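PDB 6ZHK: adenosylmethionine-8-amino-7-oxononanoate aminotransferase from Methanocaldococcus jannaschii, which probably catalyses the pyridoxal-phosphate-dependent transfer of the amino group of S-adenosyl-L-methionine to 7-keto-8-aminopelargonic acid, a step of biotin synthesis. Local coordinates for residues G44-D49 and K54-V59; N65-S70 and L353-K358; I369-K374 and I445-I450. All blocks are in the same frame, centred on the assembly; numbering follows the deposited sequence.

Interaction 1. Residues G44-D49 and K54-V59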
loop_
_atom_site.group_PDB
_atom_site.type_symbol
_atom_site.label_atom_id
_atom_site.label_comp_id
_atom_site.label_asym_id
_atom_site.label_seq_id
_atom_site.Cartn_x
_atom_site.Cartn_y
_atom_site.Cartn_z
ATOM N N GLY A 44 22.738 -13.555 -6.646
ATOM C CA GLY A 44 22.035 -14.818 -6.866
ATOM C C GLY A 44 21.058 -15.057 -5.719
ATOM O O GLY A 44 20.359 -14.128 -5.302
ATOM N N ASN A 45 21.093 -16.260 -5.132
ATOM C CA ASN A 45 20.141 -16.607 -4.101
ATOM C C ASN A 45 20.581 -16.182 -2.700
ATOM O O ASN A 45 20.025 -16.689 -1.724
ATOM C CB ASN A 45 19.776 -18.088 -4.185
ATOM C CG ASN A 45 19.176 -18.429 -5.530
ATOM O OD1 ASN A 45 18.353 -17.651 -6.066
ATOM N ND2 ASN A 45 19.570 -19.579 -6.094
ATOM N N TYR A 46 21.521 -15.227 -2.596
ATOM C CA TYR A 46 22.173 -14.940 -1.330
ATOM C C TYR A 46 22.096 -13.461 -0.951
ATOM O O TYR A 46 22.275 -12.593 -1.790
ATOM C CB TYR A 46 23.676 -15.278 -1.420
ATOM C CG TYR A 46 23.857 -16.766 -1.431
ATOM C CD1 TYR A 46 23.685 -17.498 -2.607
ATOM C CD2 TYR A 46 24.087 -17.430 -0.239
ATOM C CE1 TYR A 46 23.745 -18.888 -2.563
ATOM C CE2 TYR A 46 24.194 -18.816 -0.195
ATOM C CZ TYR A 46 24.032 -19.539 -1.363
ATOM O OH TYR A 46 24.092 -20.897 -1.204
ATOM N N LEU A 47 21.728 -13.212 0.307
ATOM C CA LEU A 47 21.743 -11.897 0.931
ATOM C C LEU A 47 23.162 -11.709 1.495
ATOM O O LEU A 47 23.692 -12.608 2.155
ATOM C CB LEU A 47 20.758 -11.962 2.106
ATOM C CG LEU A 47 19.300 -12.138 1.649
ATOM C CD1 LEU A 47 18.400 -12.632 2.797
ATOM C CD2 LEU A 47 18.763 -10.819 1.025
ATOM N N ILE A 48 23.742 -10.525 1.287
ATOM C CA ILE A 48 25.084 -10.260 1.782
ATOM C C ILE A 48 25.014 -9.144 2.812
ATOM O O ILE A 48 24.501 -8.068 2.491
ATOM C CB ILE A 48 25.987 -9.864 0.583
ATOM C CG1 ILE A 48 25.977 -11.000 -0.462
ATOM C CG2 ILE A 48 27.407 -9.537 1.072
ATOM C CD1 ILE A 48 26.894 -10.772 -1.684
ATOM N N ASP A 49 25.495 -9.419 4.032
ATOM C CA ASP A 49 25.412 -8.436 5.083
ATOM C C ASP A 49 26.572 -7.447 5.041
ATOM O O ASP A 49 27.461 -7.533 4.199
ATOM C CB ASP A 49 25.139 -9.067 6.443
ATOM C CG ASP A 49 26.368 -9.649 7.108
ATOM O OD1 ASP A 49 27.443 -9.581 6.479
ATOM O OD2 ASP A 49 26.211 -10.221 8.206
ATOM N N LYS A 54 27.468 -14.139 3.576
ATOM C CA LYS A 54 26.411 -14.503 2.655
ATOM C C LYS A 54 25.455 -15.512 3.318
ATOM O O LYS A 54 25.874 -16.417 4.085
ATOM C CB LYS A 54 27.016 -15.192 1.422
ATOM C CG LYS A 54 27.973 -14.356 0.567
ATOM C CD LYS A 54 28.549 -15.181 -0.627
ATOM C CE LYS A 54 29.421 -14.432 -1.622
ATOM N NZ LYS A 54 30.493 -13.681 -0.925
ATOM N N TYR A 55 24.149 -15.311 3.057
ATOM C CA TYR A 55 23.078 -16.117 3.614
ATOM C C TYR A 55 22.114 -16.531 2.518
ATOM O O TYR A 55 21.646 -15.676 1.773
ATOM C CB TYR A 55 22.373 -15.315 4.704
ATOM C CG TYR A 55 23.328 -14.928 5.805
ATOM C CD1 TYR A 55 23.600 -15.817 6.840
ATOM C CD2 TYR A 55 23.951 -13.694 5.807
ATOM C CE1 TYR A 55 24.516 -15.504 7.840
ATOM C CE2 TYR A 55 24.833 -13.352 6.829
ATOM C CZ TYR A 55 25.091 -14.247 7.854
ATOM O OH TYR A 55 25.975 -13.940 8.856
ATOM N N LEU A 56 21.893 -17.841 2.361
ATOM C CA LEU A 56 20.911 -18.297 1.394
ATOM C C LEU A 56 19.536 -17.749 1.797
ATOM O O LEU A 56 19.094 -17.962 2.923
ATOM C CB LEU A 56 20.907 -19.826 1.426
ATOM C CG LEU A 56 19.974 -20.542 0.447
ATOM C CD1 LEU A 56 20.383 -20.257 -0.992
ATOM C CD2 LEU A 56 20.101 -22.036 0.685
ATOM N N ASP A 57 18.821 -17.161 0.844
ATOM C CA ASP A 57 17.531 -16.542 1.181
ATOM C C ASP A 57 16.416 -17.601 1.122
ATOM O O ASP A 57 15.662 -17.701 0.160
ATOM C CB ASP A 57 17.283 -15.399 0.214
ATOM C CG ASP A 57 16.111 -14.487 0.590
ATOM O OD1 ASP A 57 15.374 -14.800 1.566
ATOM O OD2 ASP A 57 15.956 -13.500 -0.120
ATOM N N ALA A 58 16.331 -18.392 2.177
ATOM C CA ALA A 58 15.533 -19.613 2.169
ATOM C C ALA A 58 14.046 -19.258 2.330
ATOM O O ALA A 58 13.223 -20.127 2.063
ATOM C CB ALA A 58 16.011 -20.522 3.297
ATOM N N VAL A 59 13.732 -17.986 2.660
ATOM C CA VAL A 59 12.341 -17.533 2.699
ATOM C C VAL A 59 12.038 -16.490 1.613
ATOM O O VAL A 59 10.995 -15.790 1.660
ATOM C CB VAL A 59 11.897 -17.090 4.106
ATOM C CG1 VAL A 59 11.760 -18.266 5.089
ATOM C CG2 VAL A 59 12.775 -15.958 4.699
#
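Leu-47 and Tyr-55 face each other as an antiparallel hydrogen-bonded pair. Leu-47 N donates to Tyr-55 O at 2.9 Å, and Tyr-55 N returns a bond of the same length to Leu-47 O. A third bond runs from Asp-57 N to Asn-45 O, also 2.9 Å. The non-hydrogen-bonded pairs Tyr-46 with Leu-56 and Ile-48 with Lys-54 put their side chains on one face of the sheet. There Leu-56 CD1 sits over the face of the Tyr-46 ring, 4.2 Å from its centroid, a CH-pi contact. Leu-56 reaches it because its CG is turned away from the backbone N (chi1 -178°). Ile-48 and Lys-54 run side by side. The two strands form a beta hairpin, and its sheet continues to strand 38-43 beyond one and strand 428-429 beyond the other. On the opposite face, Leu-47 CD1 packs on the Asp-57 carboxylate, 3.7 Å from Asp-57 CG. Asp-49 OD2 lies at the edge of the Tyr-55 ring, 3.7 Å from Tyr-55 CE2. Both carboxylates have polar partners further out. Asp-57 OD2 is hydrogen-bonded to Ser-61 OG and His-69 NE2, and Asp-49 OD1 takes the backbone N-H groups of Tyr-51 and Asn-53 in the hairpin turn. Leu-47 also packs on Ser-88 of the second subunit.

Interaction 2. Residues N65-S70 and L353-K358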
loop_
_atom_site.group_PDB
_atom_site.type_symbol
_atom_site.label_atom_id
_atom_site.label_comp_id
_atom_site.label_asym_id
_atom_site.label_seq_id
_atom_site.Cartn_x
_atom_site.Cartn_y
_atom_site.Cartn_z
ATOM N N ASN A 65 10.810 -13.029 -3.438
ATOM C CA ASN A 65 11.942 -13.055 -4.373
ATOM C C ASN A 65 11.821 -14.301 -5.258
ATOM O O ASN A 65 11.720 -15.381 -4.745
ATOM C CB ASN A 65 13.254 -12.959 -3.596
ATOM C CG ASN A 65 14.452 -12.977 -4.535
ATOM O OD1 ASN A 65 14.766 -13.997 -5.152
ATOM N ND2 ASN A 65 14.977 -11.792 -4.796
ATOM N N LEU A 66 11.843 -14.166 -6.581
ATOM C CA LEU A 66 11.628 -15.351 -7.408
ATOM C C LEU A 66 12.956 -15.837 -7.966
ATOM O O LEU A 66 13.129 -17.021 -8.153
ATOM C CB LEU A 66 10.767 -14.970 -8.612
ATOM C CG LEU A 66 9.292 -14.618 -8.323
ATOM C CD1 LEU A 66 8.572 -14.438 -9.631
ATOM C CD2 LEU A 66 8.619 -15.685 -7.449
ATOM N N PHE A 67 13.799 -14.921 -8.386
ATOM C CA PHE A 67 14.907 -15.294 -9.261
ATOM C C PHE A 67 16.268 -14.866 -8.713
ATOM O O PHE A 67 17.248 -14.838 -9.479
ATOM C CB PHE A 67 14.693 -14.672 -10.642
ATOM C CG PHE A 67 13.463 -15.206 -11.312
ATOM C CD1 PHE A 67 13.265 -16.583 -11.448
ATOM C CD2 PHE A 67 12.512 -14.314 -11.816
ATOM C CE1 PHE A 67 12.116 -17.073 -12.048
ATOM C CE2 PHE A 67 11.370 -14.805 -12.429
ATOM C CZ PHE A 67 11.188 -16.175 -12.567
ATOM N N GLY A 68 16.325 -14.553 -7.432
ATOM C CA GLY A 68 17.601 -14.138 -6.849
ATOM C C GLY A 68 17.667 -12.618 -6.759
ATOM O O GLY A 68 16.727 -11.944 -7.207
ATOM N N HIS A 69 18.768 -12.102 -6.219
ATOM C CA HIS A 69 18.937 -10.698 -5.913
ATOM C C HIS A 69 19.792 -9.957 -6.935
ATOM O O HIS A 69 20.079 -8.762 -6.723
ATOM C CB HIS A 69 19.517 -10.530 -4.498
ATOM C CG HIS A 69 18.574 -10.987 -3.448
ATOM N ND1 HIS A 69 17.494 -10.182 -3.016
ATOM C CD2 HIS A 69 18.485 -12.163 -2.784
ATOM C CE1 HIS A 69 16.875 -10.825 -2.053
ATOM N NE2 HIS A 69 17.426 -12.057 -1.920
ATOM N N SER A 70 20.156 -10.619 -8.044
ATOM C CA SER A 70 20.970 -9.917 -9.042
ATOM C C SER A 70 20.534 -10.338 -10.448
ATOM O O SER A 70 21.333 -10.617 -11.341
ATOM C CB SER A 70 22.455 -10.174 -8.783
ATOM O OG SER A 70 22.680 -11.584 -8.856
ATOM N N LEU A 353 7.689 -11.341 -16.077
ATOM C CA LEU A 353 6.872 -12.251 -16.873
ATOM C C LEU A 353 7.669 -12.741 -18.069
ATOM O O LEU A 353 7.474 -13.873 -18.537
ATOM C CB LEU A 353 5.602 -11.567 -17.365
ATOM C CG LEU A 353 4.566 -11.334 -16.269
ATOM C CD1 LEU A 353 3.436 -10.427 -16.755
ATOM C CD2 LEU A 353 4.051 -12.662 -15.777
ATOM N N GLU A 354 8.497 -11.858 -18.595
ATOM C CA GLU A 354 9.335 -12.223 -19.741
ATOM C C GLU A 354 10.288 -13.369 -19.406
ATOM O O GLU A 354 10.454 -14.277 -20.227
ATOM C CB GLU A 354 10.095 -11.001 -20.269
ATOM C CG GLU A 354 9.383 -10.263 -21.382
ATOM C CD GLU A 354 9.770 -8.795 -21.539
ATOM O OE1 GLU A 354 10.857 -8.396 -21.038
ATOM O OE2 GLU A 354 8.960 -8.033 -22.138
ATOM N N ILE A 355 10.874 -13.348 -18.191
ATOM C CA ILE A 355 11.689 -14.454 -17.717
ATOM C C ILE A 355 10.844 -15.742 -17.691
ATOM O O ILE A 355 11.296 -16.772 -18.222
ATOM C CB ILE A 355 12.375 -14.172 -16.372
ATOM C CG1 ILE A 355 13.435 -13.088 -16.504
ATOM C CG2 ILE A 355 12.953 -15.469 -15.787
ATOM C CD1 ILE A 355 13.812 -12.448 -15.205
ATOM N N PHE A 356 9.591 -15.662 -17.194
ATOM C CA PHE A 356 8.751 -16.852 -17.113
ATOM C C PHE A 356 8.637 -17.563 -18.453
ATOM O O PHE A 356 8.754 -18.798 -18.505
ATOM C CB PHE A 356 7.342 -16.612 -16.528
ATOM C CG PHE A 356 7.335 -16.709 -15.013
ATOM C CD1 PHE A 356 7.146 -17.925 -14.398
ATOM C CD2 PHE A 356 7.599 -15.607 -14.207
ATOM C CE1 PHE A 356 7.138 -18.049 -13.024
ATOM C CE2 PHE A 356 7.610 -15.729 -12.828
ATOM C CZ PHE A 356 7.399 -16.954 -12.228
ATOM N N GLU A 357 8.357 -16.755 -19.480
ATOM C CA GLU A 357 8.063 -17.217 -20.812
ATOM C C GLU A 357 9.336 -17.695 -21.511
ATOM O O GLU A 357 9.363 -18.805 -22.053
ATOM C CB GLU A 357 7.408 -16.066 -21.563
ATOM C CG GLU A 357 6.820 -16.526 -22.875
ATOM C CD GLU A 357 5.863 -15.490 -23.415
ATOM O OE1 GLU A 357 6.363 -14.465 -23.921
ATOM O OE2 GLU A 357 4.634 -15.704 -23.300
ATOM N N LYS A 358 10.384 -16.862 -21.476
ATOM C CA LYS A 358 11.614 -17.137 -22.212
ATOM C C LYS A 358 12.431 -18.272 -21.582
ATOM O O LYS A 358 13.194 -18.921 -22.299
ATOM C CB LYS A 358 12.432 -15.852 -22.396
#
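Phe-67 turns the edge of its ring toward the face of Phe-356. The pair is an offset edge-to-face stack, with centroids 5.3 Å apart and planes at 61°. Phe-67 CZ leads and comes within 3.6 Å of Phe-356 CE2. One face of the Phe-67 ring carries Ile-355 CG2, 3.9 Å from the centroid and 19° off the ring normal, a CH-pi contact. Ile-355 CG2 lies anti to its backbone N while CG1 takes the position beside it (chi1 -68°), and this sets the methyl over the ring. The opposite face lies against Leu-66 CB, so the ring is held between the two aliphatic groups. Leu-66 adds a second contact: its CD1 meets the edge of the Phe-356 ring, 3.6 Å from Phe-356 CE2. The contacts across the segments are wholly apolar, and all four residues are buried. Behind them Asn-65 OD1 accepts from Gly-68 N at 2.8 Å, and Val-361 of helix 361-364 touches both phenylalanines. This is an aromatic-aliphatic cluster between helix 343-358 and the loop joining helices 60-63 and 72-82. Asn-65 to Gly-68 form an Asx motif in this loop, and Leu-66 lies about 7 Å, side chain to side chain, from Lys-301, the predicted pyridoxal phosphate attachment site, which carries no cofactor here.

Interaction 3. Residues I369-K374 and I445-I450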
loop_
_atom_site.group_PDB
_atom_site.type_symbol
_atom_site.label_atom_id
_atom_site.label_comp_id
_atom_site.label_asym_id
_atom_site.label_seq_id
_atom_site.Cartn_x
_atom_site.Cartn_y
_atom_site.Cartn_z
ATOM N N ILE A 369 11.398 -29.086 -7.438
ATOM C CA ILE A 369 10.421 -29.308 -6.367
ATOM C C ILE A 369 10.409 -30.775 -5.924
ATOM O O ILE A 369 10.295 -31.085 -4.733
ATOM C CB ILE A 369 9.026 -28.842 -6.847
ATOM C CG1 ILE A 369 8.974 -27.312 -6.926
ATOM C CG2 ILE A 369 7.900 -29.394 -5.980
ATOM C CD1 ILE A 369 7.842 -26.785 -7.795
ATOM N N LYS A 370 10.435 -31.697 -6.904
ATOM C CA LYS A 370 10.456 -33.120 -6.586
ATOM C C LYS A 370 11.676 -33.450 -5.719
ATOM O O LYS A 370 11.571 -34.154 -4.720
ATOM C CB LYS A 370 10.504 -33.918 -7.893
ATOM C CG LYS A 370 9.338 -34.851 -8.198
ATOM C CD LYS A 370 9.009 -34.805 -9.685
ATOM C CE LYS A 370 7.604 -35.247 -10.004
ATOM N NZ LYS A 370 7.092 -34.443 -11.137
ATOM N N LEU A 371 12.838 -32.893 -6.071
ATOM C CA LEU A 371 14.047 -33.081 -5.272
ATOM C C LEU A 371 13.892 -32.506 -3.861
ATOM O O LEU A 371 14.286 -33.128 -2.870
ATOM C CB LEU A 371 15.257 -32.503 -6.020
ATOM C CG LEU A 371 16.571 -32.493 -5.209
ATOM C CD1 LEU A 371 17.098 -33.916 -4.934
ATOM C CD2 LEU A 371 17.642 -31.609 -5.831
ATOM N N PHE A 372 13.351 -31.279 -3.764
ATOM C CA PHE A 372 13.092 -30.645 -2.480
ATOM C C PHE A 372 12.233 -31.548 -1.571
ATOM O O PHE A 372 12.551 -31.753 -0.405
ATOM C CB PHE A 372 12.367 -29.303 -2.746
ATOM C CG PHE A 372 12.159 -28.390 -1.564
ATOM C CD1 PHE A 372 13.116 -28.313 -0.569
ATOM C CD2 PHE A 372 11.024 -27.594 -1.450
ATOM C CE1 PHE A 372 12.993 -27.411 0.481
ATOM C CE2 PHE A 372 10.852 -26.728 -0.362
ATOM C CZ PHE A 372 11.841 -26.640 0.600
ATOM N N HIS A 373 11.132 -32.085 -2.099
ATOM C CA HIS A 373 10.236 -32.855 -1.243
ATOM C C HIS A 373 10.924 -34.146 -0.798
ATOM O O HIS A 373 10.696 -34.599 0.330
ATOM C CB HIS A 373 8.852 -33.099 -1.912
ATOM C CG HIS A 373 8.072 -31.840 -2.148
ATOM N ND1 HIS A 373 6.912 -31.809 -2.900
ATOM C CD2 HIS A 373 8.298 -30.561 -1.751
ATOM C CE1 HIS A 373 6.441 -30.559 -2.951
ATOM N NE2 HIS A 373 7.261 -29.766 -2.231
ATOM N N LYS A 374 11.709 -34.750 -1.695
ATOM C CA LYS A 374 12.438 -35.980 -1.400
ATOM C C LYS A 374 13.472 -35.733 -0.298
ATOM O O LYS A 374 13.573 -36.515 0.649
ATOM C CB LYS A 374 13.062 -36.506 -2.698
ATOM C CG LYS A 374 14.022 -37.667 -2.483
ATOM C CD LYS A 374 14.444 -38.341 -3.755
ATOM C CE LYS A 374 15.581 -37.685 -4.512
ATOM N NZ LYS A 374 16.650 -37.176 -3.614
ATOM N N ILE A 445 16.462 -21.412 -6.816
ATOM C CA ILE A 445 17.284 -22.203 -5.911
ATOM C C ILE A 445 17.861 -23.382 -6.691
ATOM O O ILE A 445 17.143 -23.997 -7.476
ATOM C CB ILE A 445 16.487 -22.698 -4.669
ATOM C CG1 ILE A 445 17.471 -23.288 -3.647
ATOM C CG2 ILE A 445 15.396 -23.689 -5.074
ATOM C CD1 ILE A 445 16.889 -23.506 -2.248
ATOM N N THR A 446 19.169 -23.664 -6.505
ATOM C CA THR A 446 19.764 -24.748 -7.287
ATOM C C THR A 446 19.562 -26.087 -6.579
ATOM O O THR A 446 19.274 -26.133 -5.373
ATOM C CB THR A 446 21.269 -24.517 -7.536
ATOM O OG1 THR A 446 21.922 -24.664 -6.278
ATOM C CG2 THR A 446 21.528 -23.158 -8.177
ATOM N N GLU A 447 19.764 -27.181 -7.347
ATOM C CA GLU A 447 19.640 -28.473 -6.715
ATOM C C GLU A 447 20.675 -28.607 -5.593
ATOM O O GLU A 447 20.362 -29.151 -4.541
ATOM C CB GLU A 447 19.809 -29.568 -7.782
ATOM C CG GLU A 447 18.692 -29.584 -8.789
ATOM C CD GLU A 447 18.546 -30.848 -9.623
ATOM O OE1 GLU A 447 19.264 -31.851 -9.355
ATOM O OE2 GLU A 447 17.671 -30.854 -10.504
ATOM N N LYS A 448 21.886 -28.102 -5.815
ATOM C CA LYS A 448 22.897 -28.174 -4.777
ATOM C C LYS A 448 22.467 -27.395 -3.541
ATOM O O LYS A 448 22.762 -27.825 -2.417
ATOM C CB LYS A 448 24.277 -27.744 -5.315
ATOM C CG LYS A 448 24.913 -28.778 -6.239
ATOM C CD LYS A 448 26.090 -28.216 -7.044
ATOM C CE LYS A 448 26.773 -29.285 -7.911
ATOM N NZ LYS A 448 27.874 -28.652 -8.695
ATOM N N GLU A 449 21.838 -26.226 -3.751
ATOM C CA GLU A 449 21.403 -25.407 -2.642
ATOM C C GLU A 449 20.254 -26.086 -1.894
ATOM O O GLU A 449 20.189 -26.036 -0.655
ATOM C CB GLU A 449 20.910 -24.069 -3.122
ATOM C CG GLU A 449 22.059 -23.080 -3.367
ATOM C CD GLU A 449 21.720 -21.944 -4.324
ATOM O OE1 GLU A 449 20.584 -21.852 -4.739
ATOM O OE2 GLU A 449 22.622 -21.158 -4.685
ATOM N N ILE A 450 19.403 -26.786 -2.653
ATOM C CA ILE A 450 18.306 -27.491 -2.009
ATOM C C ILE A 450 18.876 -28.565 -1.071
ATOM O O ILE A 450 18.359 -28.754 0.029
ATOM C CB ILE A 450 17.379 -28.109 -3.081
ATOM C CG1 ILE A 450 16.453 -27.059 -3.702
ATOM C CG2 ILE A 450 16.514 -29.183 -2.448
ATOM C CD1 ILE A 450 15.819 -27.509 -5.030
#
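Helix 366-376 meets the first turn of helix 447-463, with the CA atoms of Phe-372 and Ile-450 6.1 Å apart and those of Leu-371 and Glu-447 7.4 Å apart. Ile-450 CG2 meets Phe-372. It lies 3.7 Å from Phe-372 CA and 4.0 Å from Phe-372 CD1, and the two side chains cross at about a right angle. The branch is placed there by a chi1 of -78°, which leaves CG2 anti to the backbone N. Leu-371 meets both Ile-450 and Glu-447. Its CD2 rests on the aliphatic part of Glu-447, 3.6 Å from Glu-447 CB, and the extended chain of that glutamate continues past the methyl. The close approaches are apolar. The polar work is done at the helix start, where Thr-446 and Glu-449 form a capping box. Glu-449 N donates to Thr-446 OG1 at 3.0 Å, and Thr-446 N donates to Glu-449 OE1 at 2.9 Å, from above the carboxylate plane. The same oxygen also accepts from Asn-45 ND2, just before strand 46-49. Lys-368 NZ is hydrogen-bonded to Ile-445 O. Beside the two helices lies the turn between strands 385-391 and 394-399: His-373 NE2 bonds Gly-392 O there, and Ile-369 and Ile-445 both pack on Phe-393.

How the interactions relate
Interaction 1 is backbone-led, with three hydrogen bonds in a hairpin, whereas interactions 2 and 3 join their segments through apolar side chains. Interaction 1 is mostly buried, with Lys-54 exposed. Interaction 2 is wholly buried. Interaction 3 is partly buried and ends at an exposed glutamate. Both are joined to interaction 1 by polar side-chain bonds, and 65-70 is also tied to the hairpin by a probable backbone hydrogen bond from His-69 N to Gly-44 O. Interactions 2 and 3 do not touch, their nearest atoms being about 6 Å apart. Aromatic stacking occurs in the second contact, while the third packs aliphatic groups on each other and on one phenylalanine, without stacked rings, beside a capped helix start.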